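Local structure of enoyl-CoA hydratase/isomerase family protein (Bacillus anthracis, 3KQF) at residues 107-112 / 125-130. The protein probably catalyses the reversible addition of water to the double bond of 2-enoyl-CoA thioesters, as an enoyl-CoA hydratase of the crotonase superfamily. Residues are numbered along the deposited sequence; the frame is centred on the assembly and turned at random.
Sequences AAINGI and DFRIAA
A107, A108 and I109 pair in parallel with R127, I128 and A129, the strand axes inclined by 17°, the backbones of A107 and I109 alternately donating to and accepting from F126, I128 and A130. A107 N reaches F126 O at 3.0 Å, and I128 N returns a nearly straight bond (174° at the hydrogen) to A107 O at 2.8 Å. The pattern recurs two residues along, where I109 N meets I128 O and A130 N meets I109 O, both at 2.8 Å. I128 O also takes a CA-H...O contact from A108 CA at 3.4 Å.

Side chains add a few van der Waals contacts. On one face, A107 CB rests 3.9 Å from R127 CG; the arginine bends at chi2 and chi3, carrying its guanidinium away to C124 O and the E185 carboxylate. There too, CG1 of I109 lies beside its backbone N (chi1 -48°), which turns CD1 back towards R127 CB, while I109 CB packs against A129 CB at 4.2 Å. A108 and I128 occupy the other face. At the ladder's end A130 CB lies 3.5 Å from I109 O, while N110, just past strand 105-109, turns away to bind G61 N through OD1 and the carbonyls of G63 and A66 through ND2.

This is an interior pairing in the parallel part of the crotonase-fold sheet, joined by a crossover through helix 116-123. Strand 56-61 flanks 105-109 and 186-188 flanks 126-130; helix 193-206 covers F126 and I128, whereas I109 packs on L135 of strand 134-136 and R127 meets G161 of a second subunit.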
loop_
_atom_site.group_PDB
_atom_site.type_symbol
_atom_site.label_atom_id
_atom_site.label_comp_id
_atom_site.label_asym_id
_atom_site.label_seq_id
_atom_site.Cartn_x
_atom_site.Cartn_y
_atom_site.Cartn_z
ATOM N N ALA A 107 4.351 9.437 16.887
ATOM C CA ALA A 107 5.044 8.512 17.749
ATOM C C ALA A 107 6.545 8.805 17.671
ATOM O O ALA A 107 7.114 8.901 16.571
ATOM C CB ALA A 107 4.771 7.047 17.320
ATOM N N ALA A 108 7.178 9.013 18.823
ATOM C CA ALA A 108 8.623 9.222 18.896
ATOM C C ALA A 108 9.150 7.970 19.591
ATOM O O ALA A 108 9.116 7.858 20.834
ATOM C CB ALA A 108 8.974 10.508 19.679
ATOM N N ILE A 109 9.619 7.025 18.774
ATOM C CA ILE A 109 10.039 5.703 19.229
ATOM C C ILE A 109 11.500 5.740 19.664
ATOM O O ILE A 109 12.413 5.678 18.850
ATOM C CB ILE A 109 9.771 4.642 18.126
ATOM C CG1 ILE A 109 8.341 4.811 17.582
ATOM C CG2 ILE A 109 9.973 3.215 18.682
ATOM C CD1 ILE A 109 7.970 3.896 16.405
ATOM N N ASN A 110 11.675 5.874 20.976
ATOM C CA ASN A 110 12.967 6.040 21.625
ATOM C C ASN A 110 13.708 4.748 21.950
ATOM O O ASN A 110 14.835 4.789 22.430
ATOM C CB ASN A 110 12.766 6.824 22.933
ATOM C CG ASN A 110 11.789 6.129 23.893
ATOM O OD1 ASN A 110 10.592 6.009 23.608
ATOM N ND2 ASN A 110 12.296 5.708 25.055
ATOM N N GLY A 111 13.076 3.604 21.716
ATOM C CA GLY A 111 13.702 2.322 22.026
ATOM C C GLY A 111 12.835 1.190 21.535
ATOM O O GLY A 111 12.080 1.361 20.583
ATOM N N ILE A 112 12.939 0.026 22.184
ATOM C CA ILE A 112 12.151 -1.136 21.767
ATOM C C ILE A 112 10.659 -0.819 21.746
ATOM O O ILE A 112 10.139 -0.112 22.604
ATOM C CB ILE A 112 12.406 -2.429 22.611
ATOM C CG1 ILE A 112 12.103 -2.221 24.099
ATOM C CG2 ILE A 112 13.851 -2.935 22.413
ATOM C CD1 ILE A 112 11.930 -3.529 24.863
ATOM N N ASP A 125 -0.655 8.732 13.846
ATOM C CA ASP A 125 -0.686 9.174 12.440
ATOM C C ASP A 125 0.609 8.866 11.685
ATOM O O ASP A 125 0.563 8.438 10.542
ATOM C CB ASP A 125 -1.006 10.663 12.353
ATOM C CG ASP A 125 -2.409 10.976 12.822
ATOM O OD1 ASP A 125 -3.317 10.964 11.965
ATOM O OD2 ASP A 125 -2.632 11.124 14.037
ATOM N N PHE A 126 1.761 9.198 12.275
ATOM C CA PHE A 126 3.063 8.807 11.707
ATOM C C PHE A 126 4.094 8.650 12.815
ATOM O O PHE A 126 3.841 9.015 13.979
ATOM C CB PHE A 126 3.532 9.669 10.516
ATOM C CG PHE A 126 3.730 11.104 10.841
ATOM C CD1 PHE A 126 4.975 11.574 11.253
ATOM C CD2 PHE A 126 2.677 11.992 10.717
ATOM C CE1 PHE A 126 5.158 12.903 11.550
ATOM C CE2 PHE A 126 2.855 13.337 11.000
ATOM C CZ PHE A 126 4.097 13.795 11.417
ATOM N N ARG A 127 5.242 8.088 12.435
ATOM C CA ARG A 127 6.261 7.650 13.354
ATOM C C ARG A 127 7.678 8.135 13.052
ATOM O O ARG A 127 8.124 8.144 11.903
ATOM C CB ARG A 127 6.253 6.110 13.275
ATOM C CG ARG A 127 4.983 5.445 13.809
ATOM C CD ARG A 127 4.557 4.181 13.022
ATOM N NE ARG A 127 4.050 4.568 11.704
ATOM C CZ ARG A 127 2.823 5.066 11.471
ATOM N NH1 ARG A 127 2.477 5.431 10.246
ATOM N NH2 ARG A 127 1.954 5.216 12.456
ATOM N N ILE A 128 8.363 8.561 14.105
ATOM C CA ILE A 128 9.782 8.950 14.036
ATOM C C ILE A 128 10.472 7.967 14.982
ATOM O O ILE A 128 10.058 7.838 16.140
ATOM C CB ILE A 128 10.053 10.348 14.556
ATOM C CG1 ILE A 128 9.182 11.400 13.866
ATOM C CG2 ILE A 128 11.576 10.699 14.392
ATOM C CD1 ILE A 128 9.281 12.756 14.524
ATOM N N ALA A 129 11.504 7.283 14.515
ATOM C CA ALA A 129 12.247 6.321 15.339
ATOM C C ALA A 129 13.708 6.677 15.573
ATOM O O ALA A 129 14.373 7.189 14.695
ATOM C CB ALA A 129 12.213 4.964 14.699
ATOM N N ALA A 130 14.201 6.318 16.755
ATOM C CA ALA A 130 15.600 6.454 17.078
ATOM C C ALA A 130 16.326 5.413 16.236
ATOM O O ALA A 130 15.774 4.329 15.992
ATOM C CB ALA A 130 15.846 6.169 18.563
#